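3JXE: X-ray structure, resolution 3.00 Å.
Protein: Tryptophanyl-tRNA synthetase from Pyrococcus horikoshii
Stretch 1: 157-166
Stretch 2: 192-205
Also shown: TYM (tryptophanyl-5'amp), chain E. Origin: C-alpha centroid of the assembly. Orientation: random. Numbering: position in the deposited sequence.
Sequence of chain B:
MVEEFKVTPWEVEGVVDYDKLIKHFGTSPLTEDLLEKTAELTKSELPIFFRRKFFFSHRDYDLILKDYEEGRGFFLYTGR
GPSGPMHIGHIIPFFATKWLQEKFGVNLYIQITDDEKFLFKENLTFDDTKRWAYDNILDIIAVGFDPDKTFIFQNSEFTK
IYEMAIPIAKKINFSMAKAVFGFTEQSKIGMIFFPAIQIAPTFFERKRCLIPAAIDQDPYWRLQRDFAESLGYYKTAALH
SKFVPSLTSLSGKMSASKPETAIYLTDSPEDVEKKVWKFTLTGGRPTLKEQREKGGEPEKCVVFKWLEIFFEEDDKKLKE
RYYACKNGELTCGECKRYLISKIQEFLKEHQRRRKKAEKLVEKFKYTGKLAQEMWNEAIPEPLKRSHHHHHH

Stretch 1, residues 157-166: EFTKIYEMAI
Stretch 2 192-205: IFFPAIQIAPTFFE

Two segments of one chain pack through apolar contacts, with no hydrogen bond or salt bridge between them. Stretch 1 starts as loop and enters a weakly bonded helix at about 160-166. Stretch 2 enters already helical at Ile192, and a 3-10 segment covers 200-202. The helix axes approach to 8.1 Å, with N-to-C directions at 100°, so they cross almost perpendicularly. The nearest CA atoms are those of Ala165 and Ala200, 4.9 Å apart. The contact buries 535 Å² between the stretches, both sides summed.

Ile192 (chi1 m, chi2 t) lies out of reach of stretch 1. Phe193 points toward it with chi1 t. CZ of Phe193 lies 3.6 Å from CE2 of Tyr162, which also has chi1 t. The two rings meet obliquely, with centroids 5.8 Å apart and planes at 49°. Tyr162 suits this place because its ring carbons pack here while its OH is hydrogen-bonded elsewhere in the structure. CZ of Phe193 also lies 4.3 Å from CB of Ala165 and 4.5 Å from CD1 of Ile166 (m, m).

Phe194 and Pro195 make no contact with stretch 1. The helix is kinked where the N atoms of Pro195 and Ala196 lack bonds to the preceding turn. As a proline, Pro195 has no amide hydrogen to give. Ala196 points toward stretch 1. O of Ala196 lies 3.4 Å from CB of Ala165, and the CB atoms of Ala196 and Ala165 are 3.9 Å apart. These short side chains allow a close backbone approach.

Ile197 is m, m. Its CA-to-CB bond points sideways, but the end of the side chain comes nearer stretch 1. CD1 of Ile197 reaches 3.9 Å from CB of Ala165, and CG2 of Ile197 is 3.9 Å from CG1 of Ile161 (p, m). Both isoleucines are buried.

Gln198 (t, t) points away from stretch 1 and serves the ligand. OE1 of Gln198 accepts a 3.1 Å hydrogen bond from NH3 of tryptophanyl-5'amp. Ile199 (m, t) makes no contact with stretch 1.

Ala200 points toward the helix of stretch 1. CB of Ala200 is 3.9 Å from CB of Met164, 4.1 Å from CB of Ala165 and 4.4 Å from CB of Ile161. O of Ala200 is 3.5 Å from CE of Met164 (m, t, p). Pro201 adds a small contact. Thr202 (chi1 p) points away and turns back on its own backbone: OG1 of Thr202 donates a 2.6 Å hydrogen bond to O of Ile199.

Phe203 (chi1 m) points toward stretch 1 and brings its ring edge to the backbone, with CD2 of Phe203 3.9 Å from O of Met164. Phe204 has chi1 at -102°, between wells, and chi2 at 123°. CE of Met164 sits over one face of the Phe204 ring, 3.6 Å from the centroid and 8° off the normal. This is a CH-pi contact, suited to a flexible thioether ending in a methyl. At the ring edge, CZ of Phe204 lies 3.7 Å from CE1 of Phe158 (chi1 t). Glu205 makes no contact with stretch 1.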

# COMPACT_ATOMS: atom_id res chain seq x y z
N GLU B 157 -4.16 -9.29 -3.78
CA GLU B 157 -4.45 -9.71 -5.15
C GLU B 157 -5.07 -8.57 -5.94
O GLU B 157 -4.56 -8.19 -7.00
CB GLU B 157 -5.38 -10.92 -5.11
CG GLU B 157 -5.57 -11.63 -6.42
CD GLU B 157 -6.71 -12.62 -6.34
OE1 GLU B 157 -7.78 -12.25 -5.82
OE2 GLU B 157 -6.52 -13.77 -6.80
N PHE B 158 -6.18 -8.04 -5.44
CA PHE B 158 -6.80 -6.84 -6.00
C PHE B 158 -6.09 -5.64 -5.37
O PHE B 158 -6.67 -4.92 -4.55
CB PHE B 158 -8.30 -6.83 -5.71
CG PHE B 158 -9.04 -5.66 -6.32
CD1 PHE B 158 -9.58 -4.67 -5.51
CD2 PHE B 158 -9.20 -5.56 -7.70
CE1 PHE B 158 -10.26 -3.58 -6.06
CE2 PHE B 158 -9.88 -4.48 -8.26
CZ PHE B 158 -10.42 -3.49 -7.44
N THR B 159 -4.84 -5.45 -5.76
CA THR B 159 -3.98 -4.42 -5.17
C THR B 159 -4.40 -2.99 -5.54
O THR B 159 -3.73 -2.02 -5.17
CB THR B 159 -2.50 -4.63 -5.53
OG1 THR B 159 -2.36 -4.86 -6.93
CG2 THR B 159 -1.92 -5.82 -4.76
N LYS B 160 -5.52 -2.88 -6.24
CA LYS B 160 -6.08 -1.59 -6.62
C LYS B 160 -6.42 -0.72 -5.40
O LYS B 160 -6.38 0.51 -5.49
CB LYS B 160 -7.31 -1.79 -7.51
CG LYS B 160 -7.55 -0.71 -8.55
CD LYS B 160 -8.50 0.38 -8.04
CE LYS B 160 -8.95 1.31 -9.16
NZ LYS B 160 -7.81 2.06 -9.78
N ILE B 161 -6.73 -1.35 -4.26
CA ILE B 161 -7.05 -0.59 -3.04
C ILE B 161 -5.88 0.25 -2.55
O ILE B 161 -6.09 1.22 -1.82
CB ILE B 161 -7.63 -1.45 -1.85
CG1 ILE B 161 -6.58 -2.38 -1.21
CG2 ILE B 161 -8.93 -2.14 -2.25
CD1 ILE B 161 -5.85 -3.34 -2.14
N TYR B 162 -4.66 -0.11 -2.94
CA TYR B 162 -3.51 0.73 -2.63
C TYR B 162 -3.68 2.11 -3.26
O TYR B 162 -3.50 3.13 -2.59
CB TYR B 162 -2.19 0.08 -3.06
CG TYR B 162 -1.00 0.97 -2.79
CD1 TYR B 162 -0.28 1.54 -3.85
CD2 TYR B 162 -0.61 1.28 -1.49
CE1 TYR B 162 0.81 2.36 -3.61
CE2 TYR B 162 0.47 2.10 -1.24
CZ TYR B 162 1.18 2.64 -2.30
OH TYR B 162 2.25 3.46 -2.05
N GLU B 163 -4.03 2.13 -4.55
CA GLU B 163 -4.31 3.38 -5.26
C GLU B 163 -5.58 4.05 -4.71
O GLU B 163 -5.70 5.27 -4.73
CB GLU B 163 -4.43 3.11 -6.76
CG GLU B 163 -4.39 4.36 -7.65
CD GLU B 163 -5.76 4.98 -7.88
OE1 GLU B 163 -6.76 4.23 -7.91
OE2 GLU B 163 -5.83 6.22 -8.03
N MET B 164 -6.50 3.24 -4.20
CA MET B 164 -7.73 3.74 -3.58
C MET B 164 -7.51 4.28 -2.17
O MET B 164 -8.37 4.98 -1.63
CB MET B 164 -8.80 2.65 -3.54
CG MET B 164 -9.37 2.26 -4.89
SD MET B 164 -10.40 0.78 -4.80
CE MET B 164 -11.76 1.34 -3.77
N ALA B 165 -6.36 3.95 -1.57
CA ALA B 165 -6.05 4.33 -0.20
C ALA B 165 -5.19 5.59 -0.10
O ALA B 165 -5.24 6.31 0.90
CB ALA B 165 -5.37 3.18 0.53
N ILE B 166 -4.41 5.86 -1.15
CA ILE B 166 -3.46 6.98 -1.17
C ILE B 166 -4.08 8.33 -0.76
O ILE B 166 -3.52 9.01 0.11
CB ILE B 166 -2.69 7.07 -2.53
CG1 ILE B 166 -1.84 5.81 -2.76
CG2 ILE B 166 -1.82 8.32 -2.60
CD1 ILE B 166 -0.74 5.56 -1.72
N ILE B 192 0.77 0.76 10.49
CA ILE B 192 0.39 2.17 10.55
C ILE B 192 -0.34 2.62 9.29
O ILE B 192 -1.25 3.45 9.35
CB ILE B 192 1.63 3.05 10.86
CG1 ILE B 192 2.02 2.88 12.33
CG2 ILE B 192 1.36 4.53 10.53
CD1 ILE B 192 3.40 3.38 12.67
N PHE B 193 0.04 2.05 8.15
CA PHE B 193 -0.58 2.39 6.87
C PHE B 193 -1.95 1.75 6.71
O PHE B 193 -2.84 2.33 6.08
CB PHE B 193 0.32 1.96 5.72
CG PHE B 193 -0.24 2.28 4.36
CD1 PHE B 193 -0.76 1.27 3.55
CD2 PHE B 193 -0.27 3.59 3.89
CE1 PHE B 193 -1.28 1.56 2.30
CE2 PHE B 193 -0.78 3.89 2.64
CZ PHE B 193 -1.30 2.87 1.84
N PHE B 194 -2.13 0.57 7.29
CA PHE B 194 -3.30 -0.26 7.03
C PHE B 194 -4.69 0.41 7.16
O PHE B 194 -5.57 0.11 6.36
CB PHE B 194 -3.28 -1.57 7.83
CG PHE B 194 -4.52 -2.40 7.65
CD1 PHE B 194 -5.50 -2.42 8.63
CD2 PHE B 194 -4.73 -3.11 6.47
CE1 PHE B 194 -6.66 -3.15 8.45
CE2 PHE B 194 -5.89 -3.84 6.28
CZ PHE B 194 -6.86 -3.87 7.28
N PRO B 195 -4.89 1.28 8.17
CA PRO B 195 -6.21 1.94 8.26
C PRO B 195 -6.68 2.58 6.95
O PRO B 195 -7.88 2.60 6.68
CB PRO B 195 -5.99 3.00 9.33
CG PRO B 195 -4.94 2.43 10.20
CD PRO B 195 -4.01 1.71 9.27
N ALA B 196 -5.74 3.08 6.15
CA ALA B 196 -6.05 3.64 4.83
C ALA B 196 -6.63 2.57 3.90
O ALA B 196 -7.52 2.86 3.10
CB ALA B 196 -4.82 4.28 4.22
N ILE B 197 -6.11 1.35 4.01
CA ILE B 197 -6.57 0.21 3.21
C ILE B 197 -8.00 -0.22 3.58
O ILE B 197 -8.81 -0.50 2.69
CB ILE B 197 -5.58 -0.98 3.30
CG1 ILE B 197 -4.21 -0.61 2.73
CG2 ILE B 197 -6.14 -2.24 2.63
CD1 ILE B 197 -4.16 -0.44 1.21
N GLN B 198 -8.31 -0.27 4.87
CA GLN B 198 -9.65 -0.69 5.32
C GLN B 198 -10.72 0.37 5.07
O GLN B 198 -11.90 0.05 4.92
CB GLN B 198 -9.64 -1.13 6.79
CG GLN B 198 -11.00 -1.66 7.28
CD GLN B 198 -10.90 -2.64 8.43
OE1 GLN B 198 -9.84 -3.23 8.68
NE2 GLN B 198 -12.00 -2.84 9.14
N ILE B 199 -10.30 1.63 5.03
CA ILE B 199 -11.20 2.74 4.73
C ILE B 199 -11.48 2.82 3.23
O ILE B 199 -12.61 3.13 2.81
CB ILE B 199 -10.62 4.08 5.27
CG1 ILE B 199 -10.86 4.19 6.78
CG2 ILE B 199 -11.24 5.27 4.55
CD1 ILE B 199 -9.95 5.16 7.50
N ALA B 200 -10.48 2.49 2.42
CA ALA B 200 -10.54 2.60 0.96
C ALA B 200 -11.82 2.07 0.27
O ALA B 200 -12.35 2.75 -0.61
CB ALA B 200 -9.28 2.00 0.31
N PRO B 201 -12.30 0.87 0.65
CA PRO B 201 -13.49 0.34 -0.02
C PRO B 201 -14.77 1.18 0.12
O PRO B 201 -15.75 0.90 -0.57
CB PRO B 201 -13.69 -1.03 0.65
CG PRO B 201 -12.35 -1.39 1.16
CD PRO B 201 -11.79 -0.10 1.64
N THR B 202 -14.75 2.20 0.98
CA THR B 202 -15.89 3.13 1.08
C THR B 202 -15.93 4.09 -0.12
O THR B 202 -16.93 4.78 -0.33
CB THR B 202 -15.87 3.95 2.39
OG1 THR B 202 -14.65 4.68 2.49
CG2 THR B 202 -16.03 3.05 3.60
N PHE B 203 -14.85 4.11 -0.89
CA PHE B 203 -14.76 4.96 -2.08
C PHE B 203 -14.90 4.14 -3.37
O PHE B 203 -14.41 4.55 -4.42
CB PHE B 203 -13.44 5.74 -2.09
CG PHE B 203 -13.07 6.35 -0.76
CD1 PHE B 203 -13.95 7.19 -0.09
CD2 PHE B 203 -11.82 6.10 -0.20
CE1 PHE B 203 -13.60 7.75 1.14
CE2 PHE B 203 -11.46 6.65 1.02
CZ PHE B 203 -12.36 7.49 1.70
N PHE B 204 -15.56 2.99 -3.28
CA PHE B 204 -15.81 2.15 -4.45
C PHE B 204 -16.84 2.80 -5.39
O PHE B 204 -16.76 2.64 -6.61
CB PHE B 204 -16.28 0.75 -4.05
CG PHE B 204 -15.20 -0.30 -4.14
CD1 PHE B 204 -14.87 -1.06 -3.02
CD2 PHE B 204 -14.53 -0.54 -5.34
CE1 PHE B 204 -13.87 -2.04 -3.09
CE2 PHE B 204 -13.53 -1.51 -5.42
CZ PHE B 204 -13.20 -2.27 -4.29
N GLU B 205 -17.79 3.52 -4.80
CA GLU B 205 -18.82 4.22 -5.55
C GLU B 205 -19.04 5.63 -5.00
O GLU B 205 -18.66 5.93 -3.86
CB GLU B 205 -20.13 3.44 -5.54
CG GLU B 205 -20.13 2.19 -6.41
CD GLU B 205 -21.38 1.34 -6.22
OE1 GLU B 205 -22.48 1.91 -6.06
OE2 GLU B 205 -21.26 0.09 -6.24
P TYM E . -12.46 -9.88 11.81
O1P TYM E . -11.96 -10.80 10.77
O2P TYM E . -11.82 -9.85 13.15
O5' TYM E . -14.03 -10.16 12.04
C5' TYM E . -14.92 -10.20 10.92
C4' TYM E . -16.31 -9.69 11.30
O4' TYM E . -16.78 -10.38 12.49
C1' TYM E . -17.13 -9.40 13.50
N9 TYM E . -16.85 -10.08 14.81
C4 TYM E . -17.77 -10.48 15.68
N3 TYM E . -19.12 -10.41 15.71
C2 TYM E . -19.80 -10.91 16.74
N1 TYM E . -19.19 -11.48 17.76
C6 TYM E . -17.85 -11.59 17.80
N6 TYM E . -17.26 -12.17 18.83
C5 TYM E . -17.10 -11.08 16.74
N7 TYM E . -15.80 -11.02 16.47
C8 TYM E . -15.65 -10.41 15.29
C2' TYM E . -16.27 -8.18 13.17
O2' TYM E . -16.91 -6.99 13.62
C3' TYM E . -16.28 -8.20 11.64
O3' TYM E . -17.49 -7.60 11.15
NH3 TYM E . -9.98 -5.99 10.02
CA TYM E . -11.27 -6.69 9.92
CB TYM E . -11.54 -7.07 8.46
CG TYM E . -12.37 -5.98 7.72
CD2 TYM E . -13.68 -5.57 7.98
CE2 TYM E . -14.01 -4.58 7.05
CE3 TYM E . -14.61 -5.96 8.94
CD1 TYM E . -11.96 -5.25 6.66
NE1 TYM E . -12.98 -4.37 6.24
CZ2 TYM E . -15.27 -3.99 7.09
CZ3 TYM E . -15.87 -5.36 8.98
CH2 TYM E . -16.20 -4.37 8.05
C TYM E . -11.24 -7.96 10.77
O TYM E . -10.17 -8.53 11.01
OPP TYM E . -12.47 -8.37 11.21